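Local coordinates for DUF2235 domain-containing protein (Pseudomonas aeruginosa, PDB 4O5P) that is a type VI secretion phospholipase effector, probably hydrolysing membrane phospholipids through an alpha/beta-hydrolase-like catalytic domain, at residues A64-L69 with R230-G235; G70-N75 with N91-I96; E242-A247 with D304-P309; E275-F280 with S326-C331. One frame throughout, in Å; residues are numbered along the deposited sequence.

Interaction 1: A64-L69 with R230-G235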
loop_
_atom_site.group_PDB
_atom_site.type_symbol
_atom_site.label_atom_id
_atom_site.label_comp_id
_atom_site.label_asym_id
_atom_site.label_seq_id
_atom_site.Cartn_x
_atom_site.Cartn_y
_atom_site.Cartn_z
ATOM N N ALA A 64 -3.641 -10.185 -29.732
ATOM C CA ALA A 64 -2.967 -10.314 -28.447
ATOM C C ALA A 64 -4.026 -10.197 -27.366
ATOM O O ALA A 64 -5.125 -9.682 -27.612
ATOM C CB ALA A 64 -1.909 -9.255 -28.281
ATOM N N ILE A 65 -3.720 -10.701 -26.178
ATOM C CA ILE A 65 -4.621 -10.511 -25.049
ATOM C C ILE A 65 -4.048 -9.393 -24.190
ATOM O O ILE A 65 -2.913 -9.494 -23.718
ATOM C CB ILE A 65 -4.787 -11.811 -24.230
ATOM C CG1 ILE A 65 -5.154 -12.955 -25.174
ATOM C CG2 ILE A 65 -5.856 -11.642 -23.138
ATOM C CD1 ILE A 65 -5.348 -14.262 -24.489
ATOM N N HIS A 66 -4.814 -8.320 -24.021
ATOM C CA HIS A 66 -4.328 -7.159 -23.280
ATOM C C HIS A 66 -5.091 -7.099 -21.968
ATOM O O HIS A 66 -6.327 -7.089 -21.964
ATOM C CB HIS A 66 -4.526 -5.864 -24.082
ATOM C CG HIS A 66 -3.672 -5.763 -25.314
ATOM N ND1 HIS A 66 -2.407 -5.205 -25.306
ATOM C CD2 HIS A 66 -3.917 -6.114 -26.600
ATOM C CE1 HIS A 66 -1.907 -5.231 -26.527
ATOM N NE2 HIS A 66 -2.806 -5.770 -27.334
ATOM N N ILE A 67 -4.355 -7.079 -20.855
ATOM C CA ILE A 67 -4.981 -7.206 -19.543
ATOM C C ILE A 67 -4.539 -6.101 -18.596
ATOM O O ILE A 67 -3.354 -5.959 -18.313
ATOM C CB ILE A 67 -4.614 -8.533 -18.874
ATOM C CG1 ILE A 67 -5.016 -9.727 -19.750
ATOM C CG2 ILE A 67 -5.249 -8.631 -17.490
ATOM C CD1 ILE A 67 -4.323 -11.026 -19.354
ATOM N N THR A 68 -5.500 -5.332 -18.097
ATOM C CA THR A 68 -5.236 -4.374 -17.023
ATOM C C THR A 68 -5.669 -4.959 -15.671
ATOM O O THR A 68 -6.788 -5.478 -15.546
ATOM C CB THR A 68 -5.983 -3.057 -17.265
ATOM O OG1 THR A 68 -5.622 -2.519 -18.547
ATOM C CG2 THR A 68 -5.647 -2.044 -16.183
ATOM N N LEU A 69 -4.791 -4.856 -14.667
ATOM C CA LEU A 69 -5.050 -5.293 -13.293
ATOM C C LEU A 69 -4.744 -4.143 -12.315
ATOM O O LEU A 69 -3.645 -3.615 -12.311
ATOM C CB LEU A 69 -4.158 -6.494 -12.968
ATOM C CG LEU A 69 -4.271 -7.196 -11.620
ATOM C CD1 LEU A 69 -5.712 -7.535 -11.340
ATOM C CD2 LEU A 69 -3.434 -8.480 -11.597
ATOM N N ARG A 230 -0.125 -9.368 -22.667
ATOM C CA ARG A 230 0.519 -8.100 -22.375
ATOM C C ARG A 230 -0.214 -7.460 -21.207
ATOM O O ARG A 230 -1.433 -7.268 -21.273
ATOM C CB ARG A 230 0.442 -7.205 -23.606
ATOM C CG ARG A 230 0.976 -7.862 -24.871
ATOM C CD ARG A 230 2.440 -8.178 -24.721
ATOM N NE ARG A 230 3.013 -8.856 -25.886
ATOM C CZ ARG A 230 4.183 -9.489 -25.865
ATOM N NH1 ARG A 230 4.903 -9.526 -24.746
ATOM N NH2 ARG A 230 4.641 -10.079 -26.958
ATOM N N LEU A 231 0.525 -7.143 -20.139
ATOM C CA LEU A 231 -0.093 -6.731 -18.873
ATOM C C LEU A 231 0.150 -5.255 -18.553
ATOM O O LEU A 231 1.238 -4.740 -18.763
ATOM C CB LEU A 231 0.426 -7.573 -17.704
ATOM C CG LEU A 231 0.145 -9.080 -17.681
ATOM C CD1 LEU A 231 0.339 -9.645 -16.304
ATOM C CD2 LEU A 231 -1.238 -9.374 -18.157
ATOM N N TYR A 232 -0.885 -4.594 -18.050
ATOM C CA TYR A 232 -0.818 -3.219 -17.573
ATOM C C TYR A 232 -1.347 -3.283 -16.147
ATOM O O TYR A 232 -2.485 -3.715 -15.917
ATOM C CB TYR A 232 -1.658 -2.306 -18.475
ATOM C CG TYR A 232 -1.397 -2.616 -19.933
ATOM C CD1 TYR A 232 -2.083 -3.647 -20.572
ATOM C CD2 TYR A 232 -0.426 -1.930 -20.649
ATOM C CE1 TYR A 232 -1.827 -3.967 -21.885
ATOM C CE2 TYR A 232 -0.162 -2.251 -21.975
ATOM C CZ TYR A 232 -0.870 -3.263 -22.581
ATOM O OH TYR A 232 -0.622 -3.594 -23.894
ATOM N N ILE A 233 -0.502 -2.900 -15.188
ATOM C CA ILE A 233 -0.763 -3.169 -13.768
ATOM C C ILE A 233 -0.651 -1.866 -12.978
ATOM O O ILE A 233 0.360 -1.181 -13.084
ATOM C CB ILE A 233 0.289 -4.156 -13.180
ATOM C CG1 ILE A 233 0.463 -5.410 -14.061
ATOM C CG2 ILE A 233 -0.061 -4.539 -11.744
ATOM C CD1 ILE A 233 -0.662 -6.407 -13.982
ATOM N N TYR A 234 -1.673 -1.524 -12.194
ATOM C CA TYR A 234 -1.646 -0.296 -11.400
ATOM C C TYR A 234 -1.810 -0.689 -9.931
ATOM O O TYR A 234 -2.625 -1.553 -9.616
ATOM C CB TYR A 234 -2.784 0.663 -11.816
ATOM C CG TYR A 234 -2.881 0.931 -13.314
ATOM C CD1 TYR A 234 -1.851 1.563 -13.997
ATOM C CD2 TYR A 234 -4.012 0.556 -14.031
ATOM C CE1 TYR A 234 -1.935 1.805 -15.361
ATOM C CE2 TYR A 234 -4.112 0.798 -15.392
ATOM C CZ TYR A 234 -3.076 1.424 -16.046
ATOM O OH TYR A 234 -3.174 1.647 -17.397
ATOM N N GLY A 235 -1.044 -0.069 -9.031
ATOM C CA GLY A 235 -1.192 -0.371 -7.617
ATOM C C GLY A 235 -0.999 0.867 -6.754
ATOM O O GLY A 235 -0.227 1.756 -7.116
HETATM O O HOH W 1 -5.291 0.687 -18.523
#
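His-66 and Tyr-232 meet rim to rim on one face of two neighbouring parallel strands, their ring planes only 24° apart. The Tyr-232 hydroxyl OH lies 2.8 Å from His-66 ND1, near the imidazole plane; either atom could be the donor of this hydrogen bond. On the same face Thr-68 turns its two branches to different tasks. Its CG2, anti to the backbone N, comes within 3.3 Å of Tyr-234 CE2, while OG1 accepts a bond from a water that also lies 2.6 Å from Tyr-234 OH, in the plane of that ring. On the opposite face the pairs that touch are aliphatic. Leu-231 lies alongside Ile-67 and sets CD2 3.6 Å from Ile-67 CB, and Ile-233 brings CD1 equally close to Leu-69 CB. Between the two faces, five backbone bonds join the strands, among them Tyr-232 N to Ile-67 O at 2.8 Å; the strand directions differ by 11°. Further out, the Arg-230 guanidinium leads away to Asp-37 and Ser-273. Helices 139-162 and 238-254 cover the Ile-67 and Leu-231 face, and Ser-99 and Pro-420 from loops touch Thr-68 on the other. Adjacent parallel strands with helices packed on a face are characteristic of the central sheet of an alpha/beta hydrolase, and Gly-235 is consistent with the first glycine of a GxSxG nucleophile elbow.

Interaction 2: G70-N75 with N91-I96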
loop_
_atom_site.group_PDB
_atom_site.type_symbol
_atom_site.label_atom_id
_atom_site.label_comp_id
_atom_site.label_asym_id
_atom_site.label_seq_id
_atom_site.Cartn_x
_atom_site.Cartn_y
_atom_site.Cartn_z
ATOM N N GLY A 70 -5.719 -3.749 -11.506
ATOM C CA GLY A 70 -5.523 -2.675 -10.545
ATOM C C GLY A 70 -5.705 -3.180 -9.126
ATOM O O GLY A 70 -6.768 -3.707 -8.789
ATOM N N PHE A 71 -4.660 -3.036 -8.306
ATOM C CA PHE A 71 -4.708 -3.368 -6.890
ATOM C C PHE A 71 -4.823 -2.069 -6.088
ATOM O O PHE A 71 -3.862 -1.263 -6.017
ATOM C CB PHE A 71 -3.427 -4.078 -6.456
ATOM C CG PHE A 71 -3.158 -5.383 -7.160
ATOM C CD1 PHE A 71 -3.703 -6.563 -6.684
ATOM C CD2 PHE A 71 -2.304 -5.437 -8.254
ATOM C CE1 PHE A 71 -3.439 -7.771 -7.301
ATOM C CE2 PHE A 71 -2.020 -6.643 -8.874
ATOM C CZ PHE A 71 -2.591 -7.814 -8.394
ATOM N N ASP A 72 -5.993 -1.876 -5.477
ATOM C CA ASP A 72 -6.292 -0.636 -4.764
ATOM C C ASP A 72 -5.563 -0.573 -3.433
ATOM O O ASP A 72 -4.988 -1.573 -2.969
ATOM C CB ASP A 72 -7.795 -0.464 -4.541
ATOM C CG ASP A 72 -8.224 0.990 -4.620
ATOM O OD1 ASP A 72 -7.357 1.886 -4.435
ATOM O OD2 ASP A 72 -9.429 1.245 -4.863
ATOM N N GLY A 73 -5.589 0.604 -2.813
ATOM C CA GLY A 73 -4.773 0.836 -1.641
ATOM C C GLY A 73 -5.412 0.425 -0.338
ATOM O O GLY A 73 -6.527 -0.097 -0.304
ATOM N N THR A 74 -4.679 0.676 0.737
ATOM C CA THR A 74 -5.115 0.398 2.091
ATOM C C THR A 74 -6.443 1.079 2.371
ATOM O O THR A 74 -6.554 2.294 2.241
ATOM C CB THR A 74 -4.071 0.944 3.075
ATOM O OG1 THR A 74 -2.775 0.455 2.695
ATOM C CG2 THR A 74 -4.396 0.516 4.496
ATOM N N ASN A 75 -7.439 0.283 2.760
ATOM C CA ASN A 75 -8.776 0.775 3.098
ATOM C C ASN A 75 -9.507 1.439 1.931
ATOM O O ASN A 75 -10.487 2.160 2.136
ATOM C CB ASN A 75 -8.745 1.724 4.307
ATOM C CG ASN A 75 -10.081 1.793 5.025
ATOM O OD1 ASN A 75 -10.702 0.760 5.302
ATOM N ND2 ASN A 75 -10.536 3.009 5.331
ATOM N N ASN A 91 -6.889 6.743 -7.152
ATOM C CA ASN A 91 -6.398 6.813 -8.516
ATOM C C ASN A 91 -6.346 5.461 -9.226
ATOM O O ASN A 91 -6.501 5.404 -10.446
ATOM C CB ASN A 91 -5.049 7.510 -8.576
ATOM C CG ASN A 91 -5.159 8.977 -8.293
ATOM O OD1 ASN A 91 -6.241 9.553 -8.401
ATOM N ND2 ASN A 91 -4.042 9.598 -7.931
ATOM N N VAL A 92 -6.140 4.380 -8.477
ATOM C CA VAL A 92 -6.219 3.055 -9.072
ATOM C C VAL A 92 -7.622 2.812 -9.630
ATOM O O VAL A 92 -7.779 2.357 -10.766
ATOM C CB VAL A 92 -5.814 1.952 -8.075
ATOM C CG1 VAL A 92 -6.147 0.580 -8.624
ATOM C CG2 VAL A 92 -4.308 2.056 -7.764
ATOM N N ALA A 93 -8.637 3.140 -8.841
ATOM C CA ALA A 93 -10.008 2.908 -9.269
ATOM C C ALA A 93 -10.332 3.815 -10.445
ATOM O O ALA A 93 -10.990 3.390 -11.392
ATOM C CB ALA A 93 -10.979 3.123 -8.125
ATOM N N ARG A 94 -9.849 5.056 -10.398
ATOM C CA ARG A 94 -10.042 5.982 -11.512
ATOM C C ARG A 94 -9.440 5.440 -12.809
ATOM O O ARG A 94 -10.094 5.458 -13.847
ATOM C CB ARG A 94 -9.514 7.385 -11.161
ATOM C CG ARG A 94 -10.387 8.096 -10.126
ATOM C CD ARG A 94 -9.727 9.329 -9.530
ATOM N NE ARG A 94 -10.362 9.658 -8.255
ATOM C CZ ARG A 94 -11.333 10.560 -8.107
ATOM N NH1 ARG A 94 -11.764 11.263 -9.150
ATOM N NH2 ARG A 94 -11.849 10.786 -6.910
ATOM N N LEU A 95 -8.223 4.907 -12.740
ATOM C CA LEU A 95 -7.558 4.348 -13.918
ATOM C C LEU A 95 -8.234 3.084 -14.448
ATOM O O LEU A 95 -8.216 2.828 -15.665
ATOM C CB LEU A 95 -6.088 4.061 -13.606
ATOM C CG LEU A 95 -5.244 5.319 -13.442
ATOM C CD1 LEU A 95 -3.870 4.972 -12.893
ATOM C CD2 LEU A 95 -5.145 6.056 -14.784
ATOM N N ILE A 96 -8.818 2.301 -13.534
ATOM C CA ILE A 96 -9.604 1.134 -13.923
ATOM C C ILE A 96 -10.922 1.551 -14.616
ATOM O O ILE A 96 -11.285 0.996 -15.648
ATOM C CB ILE A 96 -9.852 0.205 -12.720
ATOM C CG1 ILE A 96 -8.540 -0.480 -12.307
ATOM C CG2 ILE A 96 -10.902 -0.847 -13.063
ATOM C CD1 ILE A 96 -7.979 -1.396 -13.391
#
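Val-92 is directed toward the strand end and stands over the backbone of Gly-70. Its two methyls divide the work. CG1, held anti to the backbone N (chi1 169°), lies 3.8 Å from Gly-70 C, whereas CG2 reaches the next peptide, 3.8 Å from Phe-71 O. One helical turn later Ile-96 approaches the same glycine from the same helix face and puts CD1 3.8 Å from Gly-70 N. Gly-70 has no side chain, and the two branched residues fill the side on which one would stand, which brings the helix down onto the main chain itself. This helix belongs to the connection between strand 62-71 and its parallel neighbour 111-116, a beta-alpha-beta crossover of the central sheet. Asp-72, in the loop where the strand has ended, runs past Val-92 in the opposite direction. Its OD1 lies 4.0 Å from Val-92 CB and its OD2 is 4.1 Å from Ala-93 CB, so the carboxylate oxygens meet only carbons of the helix, with no hydrogen bond across the contact. Its hydrogen bonds go to other groups: OD1 takes the N-H of Gly-73 at 2.7 Å, on the anti side and 27° out of the carboxylate plane, and also bonds Ser-90 OG, while OD2 bonds Tyr-115 OH. Ser-90 OG is bonded to Ala-93 N as well, linking the carboxylate to the helix start. Beyond Gly-73, Thr-74 OG1 bonds Ser-237 OG, the probable nucleophile. Phe-71 leaves on the side away from helix 91-97, and its ring packs on Glu-242 and Ala-243 of helix 238-254.

Interaction 3: E242-A247 with D304-P309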
loop_
_atom_site.group_PDB
_atom_site.type_symbol
_atom_site.label_atom_id
_atom_site.label_comp_id
_atom_site.label_asym_id
_atom_site.label_seq_id
_atom_site.Cartn_x
_atom_site.Cartn_y
_atom_site.Cartn_z
ATOM N N GLU A 242 1.457 -5.234 -3.405
ATOM C CA GLU A 242 0.876 -6.410 -4.029
ATOM C C GLU A 242 1.243 -6.489 -5.498
ATOM O O GLU A 242 1.512 -7.565 -5.998
ATOM C CB GLU A 242 -0.640 -6.416 -3.889
ATOM C CG GLU A 242 -1.162 -6.737 -2.483
ATOM C CD GLU A 242 -2.496 -6.083 -2.258
ATOM O OE1 GLU A 242 -3.261 -5.987 -3.241
ATOM O OE2 GLU A 242 -2.781 -5.640 -1.125
ATOM N N ALA A 243 1.239 -5.361 -6.197
ATOM C CA ALA A 243 1.608 -5.372 -7.621
ATOM C C ALA A 243 3.047 -5.818 -7.807
ATOM O O ALA A 243 3.371 -6.565 -8.741
ATOM C CB ALA A 243 1.399 -4.028 -8.240
ATOM N N ARG A 244 3.917 -5.356 -6.928
ATOM C CA ARG A 244 5.333 -5.700 -7.045
ATOM C C ARG A 244 5.586 -7.176 -6.760
ATOM O O ARG A 244 6.308 -7.862 -7.509
ATOM C CB ARG A 244 6.156 -4.768 -6.147
ATOM C CG ARG A 244 6.050 -3.326 -6.650
ATOM C CD ARG A 244 6.541 -2.272 -5.648
ATOM N NE ARG A 244 7.987 -2.286 -5.432
ATOM C CZ ARG A 244 8.647 -1.281 -4.870
ATOM N NH1 ARG A 244 7.983 -0.191 -4.515
ATOM N NH2 ARG A 244 9.960 -1.352 -4.669
ATOM N N ALA A 245 4.959 -7.680 -5.698
ATOM C CA ALA A 245 5.036 -9.111 -5.427
ATOM C C ALA A 245 4.424 -9.912 -6.580
ATOM O O ALA A 245 4.989 -10.908 -7.012
ATOM C CB ALA A 245 4.356 -9.443 -4.094
ATOM N N PHE A 246 3.277 -9.465 -7.089
ATOM C CA PHE A 246 2.635 -10.061 -8.265
ATOM C C PHE A 246 3.610 -10.175 -9.442
ATOM O O PHE A 246 3.769 -11.243 -10.030
ATOM C CB PHE A 246 1.410 -9.219 -8.647
ATOM C CG PHE A 246 0.809 -9.549 -9.992
ATOM C CD1 PHE A 246 1.247 -8.897 -11.150
ATOM C CD2 PHE A 246 -0.226 -10.465 -10.094
ATOM C CE1 PHE A 246 0.685 -9.184 -12.376
ATOM C CE2 PHE A 246 -0.802 -10.758 -11.323
ATOM C CZ PHE A 246 -0.343 -10.117 -12.474
ATOM N N ALA A 247 4.272 -9.077 -9.779
ATOM C CA ALA A 247 5.241 -9.069 -10.872
ATOM C C ALA A 247 6.333 -10.118 -10.658
ATOM O O ALA A 247 6.650 -10.883 -11.587
ATOM C CB ALA A 247 5.849 -7.680 -11.045
ATOM N N ASP A 304 11.889 -9.482 0.259
ATOM C CA ASP A 304 12.600 -9.817 -0.983
ATOM C C ASP A 304 11.736 -9.862 -2.247
ATOM O O ASP A 304 12.173 -10.355 -3.283
ATOM C CB ASP A 304 13.390 -11.116 -0.824
ATOM C CG ASP A 304 14.430 -11.031 0.282
ATOM O OD1 ASP A 304 14.743 -9.902 0.737
ATOM O OD2 ASP A 304 14.944 -12.094 0.691
ATOM N N THR A 305 10.528 -9.318 -2.173
ATOM C CA THR A 305 9.654 -9.257 -3.346
ATOM C C THR A 305 9.274 -7.820 -3.751
ATOM O O THR A 305 8.503 -7.603 -4.681
ATOM C CB THR A 305 8.401 -10.145 -3.170
ATOM O OG1 THR A 305 7.695 -9.759 -1.988
ATOM C CG2 THR A 305 8.810 -11.619 -3.042
HETATM N N MSE A 306 9.825 -6.829 -3.065
HETATM C CA MSE A 306 9.566 -5.453 -3.458
HETATM C C MSE A 306 10.503 -5.033 -4.577
HETATM O O MSE A 306 10.188 -4.148 -5.381
HETATM C CB MSE A 306 9.724 -4.516 -2.259
HETATM C CG MSE A 306 8.663 -4.742 -1.171
HETATM SE SE MSE A 306 6.881 -4.464 -1.918
HETATM C CE MSE A 306 6.414 -6.328 -2.205
ATOM N N ARG A 307 11.679 -5.646 -4.589
ATOM C CA ARG A 307 12.682 -5.398 -5.615
ATOM C C ARG A 307 12.065 -5.663 -6.985
ATOM O O ARG A 307 11.518 -6.747 -7.214
ATOM C CB ARG A 307 13.840 -6.363 -5.385
ATOM C CG ARG A 307 15.063 -6.077 -6.190
ATOM C CD ARG A 307 15.998 -7.296 -6.193
ATOM N NE ARG A 307 16.980 -7.120 -7.249
ATOM C CZ ARG A 307 18.100 -6.421 -7.102
ATOM N NH1 ARG A 307 18.391 -5.869 -5.920
ATOM N NH2 ARG A 307 18.932 -6.286 -8.128
ATOM N N LEU A 308 12.123 -4.688 -7.890
ATOM C CA LEU A 308 11.478 -4.876 -9.191
ATOM C C LEU A 308 12.157 -6.045 -9.932
ATOM O O LEU A 308 13.317 -6.361 -9.649
ATOM C CB LEU A 308 11.525 -3.594 -10.022
ATOM C CG LEU A 308 10.755 -2.329 -9.621
ATOM C CD1 LEU A 308 10.990 -1.270 -10.673
ATOM C CD2 LEU A 308 9.261 -2.541 -9.477
ATOM N N PRO A 309 11.421 -6.722 -10.835
ATOM C CA PRO A 309 12.021 -7.861 -11.554
ATOM C C PRO A 309 13.289 -7.475 -12.312
ATOM O O PRO A 309 13.320 -6.429 -12.977
ATOM C CB PRO A 309 10.926 -8.262 -12.555
ATOM C CG PRO A 309 9.655 -7.926 -11.865
ATOM C CD PRO A 309 9.968 -6.630 -11.080
#
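Arg-244 holds the carbonyl of Met-306 and thereby fastens an irregular loop to helix 238-254, the helix that follows the probable nucleophile elbow of this alpha/beta-hydrolase-like domain. The polar part is a side-on grip in which two nitrogens share one oxygen: Arg-244 NE and NH2 each lie 2.9 Å from Met-306 O. The oxygen sits close to the guanidinium plane, but the donors reach it differently. NE arrives in the carbonyl plane on a lone pair, while NH2 stands 51° above that plane. A bend at chi3 (69°) places NE for this. The guanidinium is held further by Asp-347 O on NH1 and Ser-348 O on NH2, so three carbonyl oxygens bond the buried cation and would probably help to stabilise its charge. A second polar clamp comes from Asn-248, whose ND2 bonds the carbonyls of Thr-305 and Arg-307. Thr-305 OG1, hydrogen-bonded to Trp-301 O, also lies against Ala-245 CB. The remaining contacts are apolar packing. Met-306, a selenomethionine here, bends at chi2 and chi3 and brings CE 4.2 Å from Ala-245 CB. Farther along the helix, Ala-247 CB lies 3.9 Å from Pro-309 CG.

Interaction 4: E275-F280 with S326-C331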
loop_
_atom_site.group_PDB
_atom_site.type_symbol
_atom_site.label_atom_id
_atom_site.label_comp_id
_atom_site.label_asym_id
_atom_site.label_seq_id
_atom_site.Cartn_x
_atom_site.Cartn_y
_atom_site.Cartn_z
ATOM N N GLU A 275 3.866 -4.803 -19.789
ATOM C CA GLU A 275 4.143 -3.619 -20.607
ATOM C C GLU A 275 4.255 -2.361 -19.744
ATOM O O GLU A 275 4.980 -1.420 -20.103
ATOM C CB GLU A 275 3.013 -3.418 -21.614
ATOM C CG GLU A 275 2.884 -4.511 -22.669
ATOM C CD GLU A 275 4.135 -4.649 -23.496
ATOM O OE1 GLU A 275 4.469 -3.695 -24.228
ATOM O OE2 GLU A 275 4.807 -5.702 -23.388
ATOM N N PHE A 276 3.535 -2.341 -18.616
ATOM C CA PHE A 276 3.544 -1.160 -17.744
ATOM C C PHE A 276 3.170 -1.492 -16.292
ATOM O O PHE A 276 2.153 -2.125 -16.030
ATOM C CB PHE A 276 2.591 -0.087 -18.292
ATOM C CG PHE A 276 2.630 1.220 -17.522
ATOM C CD1 PHE A 276 3.571 2.202 -17.838
ATOM C CD2 PHE A 276 1.736 1.459 -16.483
ATOM C CE1 PHE A 276 3.614 3.409 -17.126
ATOM C CE2 PHE A 276 1.770 2.648 -15.765
ATOM C CZ PHE A 276 2.706 3.626 -16.088
ATOM N N LEU A 277 4.007 -1.056 -15.356
ATOM C CA LEU A 277 3.730 -1.221 -13.939
ATOM C C LEU A 277 3.674 0.185 -13.320
ATOM O O LEU A 277 4.692 0.888 -13.256
ATOM C CB LEU A 277 4.836 -2.065 -13.295
ATOM C CG LEU A 277 4.780 -2.412 -11.810
ATOM C CD1 LEU A 277 3.553 -3.292 -11.515
ATOM C CD2 LEU A 277 6.075 -3.120 -11.432
ATOM N N GLY A 278 2.482 0.621 -12.928
ATOM C CA GLY A 278 2.320 1.969 -12.390
ATOM C C GLY A 278 1.992 1.935 -10.910
ATOM O O GLY A 278 0.964 1.386 -10.513
ATOM N N LEU A 279 2.849 2.551 -10.100
ATOM C CA LEU A 279 2.746 2.452 -8.650
ATOM C C LEU A 279 2.650 3.815 -7.953
ATOM O O LEU A 279 3.381 4.758 -8.273
ATOM C CB LEU A 279 3.949 1.701 -8.093
ATOM C CG LEU A 279 4.355 0.414 -8.793
ATOM C CD1 LEU A 279 5.724 -0.002 -8.271
ATOM C CD2 LEU A 279 3.306 -0.661 -8.570
ATOM N N PHE A 280 1.726 3.914 -7.004
ATOM C CA PHE A 280 1.590 5.114 -6.195
ATOM C C PHE A 280 2.042 4.753 -4.784
ATOM O O PHE A 280 1.385 3.921 -4.134
ATOM C CB PHE A 280 0.119 5.550 -6.115
ATOM C CG PHE A 280 -0.496 5.955 -7.433
ATOM C CD1 PHE A 280 -0.478 7.290 -7.835
ATOM C CD2 PHE A 280 -1.144 5.025 -8.237
ATOM C CE1 PHE A 280 -1.065 7.688 -9.020
ATOM C CE2 PHE A 280 -1.745 5.416 -9.433
ATOM C CZ PHE A 280 -1.703 6.750 -9.830
ATOM N N SER A 326 12.704 -9.257 -22.517
ATOM C CA SER A 326 12.431 -8.621 -21.220
ATOM C C SER A 326 11.061 -8.961 -20.622
ATOM O O SER A 326 10.070 -9.091 -21.337
ATOM C CB SER A 326 12.584 -7.094 -21.326
ATOM O OG SER A 326 13.852 -6.735 -21.852
ATOM N N PHE A 327 11.024 -9.098 -19.303
ATOM C CA PHE A 327 9.778 -9.343 -18.593
ATOM C C PHE A 327 9.004 -8.050 -18.264
ATOM O O PHE A 327 7.773 -7.988 -18.417
ATOM C CB PHE A 327 10.057 -10.159 -17.335
ATOM C CG PHE A 327 8.825 -10.500 -16.554
ATOM C CD1 PHE A 327 7.900 -11.399 -17.061
ATOM C CD2 PHE A 327 8.589 -9.910 -15.316
ATOM C CE1 PHE A 327 6.759 -11.715 -16.341
ATOM C CE2 PHE A 327 7.441 -10.215 -14.593
ATOM C CZ PHE A 327 6.530 -11.120 -15.099
ATOM N N LEU A 328 9.728 -7.013 -17.842
ATOM C CA LEU A 328 9.104 -5.739 -17.462
ATOM C C LEU A 328 9.575 -4.623 -18.380
ATOM O O LEU A 328 10.772 -4.332 -18.434
ATOM C CB LEU A 328 9.446 -5.388 -16.003
ATOM C CG LEU A 328 9.029 -4.005 -15.497
ATOM C CD1 LEU A 328 7.518 -3.925 -15.467
ATOM C CD2 LEU A 328 9.617 -3.734 -14.082
ATOM N N LYS A 329 8.652 -3.986 -19.091
ATOM C CA LYS A 329 9.025 -2.963 -20.088
ATOM C C LYS A 329 9.121 -1.539 -19.533
ATOM O O LYS A 329 9.807 -0.696 -20.106
ATOM C CB LYS A 329 8.019 -2.948 -21.240
ATOM C CG LYS A 329 7.741 -4.293 -21.905
ATOM C CD LYS A 329 8.987 -4.974 -22.424
ATOM C CE LYS A 329 8.598 -6.380 -22.925
ATOM N NZ LYS A 329 9.681 -7.116 -23.675
ATOM N N ARG A 330 8.428 -1.267 -18.433
ATOM C CA ARG A 330 8.263 0.108 -17.953
ATOM C C ARG A 330 7.621 0.130 -16.563
ATOM O O ARG A 330 6.552 -0.450 -16.355
ATOM C CB ARG A 330 7.382 0.901 -18.925
ATOM C CG ARG A 330 7.105 2.358 -18.510
ATOM C CD ARG A 330 8.374 3.208 -18.556
ATOM N NE ARG A 330 8.092 4.620 -18.306
ATOM C CZ ARG A 330 9.022 5.509 -17.961
ATOM N NH1 ARG A 330 10.279 5.121 -17.798
ATOM N NH2 ARG A 330 8.695 6.774 -17.761
ATOM N N CYS A 331 8.268 0.812 -15.621
ATOM C CA CYS A 331 7.675 1.029 -14.307
ATOM C C CYS A 331 7.789 2.489 -13.879
ATOM O O CYS A 331 8.875 3.077 -13.923
ATOM C CB CYS A 331 8.317 0.130 -13.250
ATOM S SG CYS A 331 7.643 0.378 -11.567
#
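Leu-277 N donates to Arg-330 O over 2.8 Å, with an N-H...O angle of 157°, and this is the one backbone hydrogen bond directly joining the two segments. The same oxygen is met by Phe-276 CA at 3.4 Å in a CA-H...O contact. A matching contact runs the other way, from Cys-331 CA to Leu-277 O at 3.2 Å, where the chain entering strand 331-336 pairs in parallel with strand 270-280. On the face of Leu-277 and Cys-331 the sulfur Cys-331 SG, anti to its backbone N (chi1 179°), touches two leucines: Leu-277 CD2 and Leu-279 CD1 both lie 3.8 Å from it. Leu-328 CD1 packs on Leu-277 CB beside them. Arg-330 runs alongside Phe-276, pointing the same way, its CG 3.6 Å from Phe-276 CD1. Ring and guanidinium planes stand 54° apart, and the guanidinium is bound by Glu-413 and Asn-5. Next to this, Glu-275 and Lys-329 lie side by side, and Glu-275 OE2 touches Lys-329 CG at 3.6 Å. Their charged ends do not meet, OE2 of Glu-275 being 5.1 Å from Lys-329 NZ. Instead OE2 bonds Ser-273 OG, while NZ bonds Ser-326 O and forms a salt bridge with Glu-323. The contact therefore rests on backbone pairing and aliphatic packing; the opposite charges may attract weakly across the gap, but the polar ends of Glu-275, Lys-329 and Arg-330 find their partners elsewhere than in each other, mostly outside the two segments.

In the fold
All four contacts belong to one alpha/beta core and lie largely buried; interaction 4, and to a lesser degree 1 and 3, include partly exposed residues. Interactions 1 and 4 extend the same sheet, strand 225-236 bonding to 62-71 on one edge and to 270-280 on the other, but 1 is a regular strand pair with many backbone bonds, whereas 4 has just begun to pair. Interactions 2 and 3 attach helices: 2 seats one on strand 62-71 by methyl packing without a cross-contact hydrogen bond, 3 secures a loop through an arginine. Phe-71 from interaction 2 and Ile-233 from interaction 1 both pack on helix 238-254 of interaction 3, while Leu-308 connects 3 to 4.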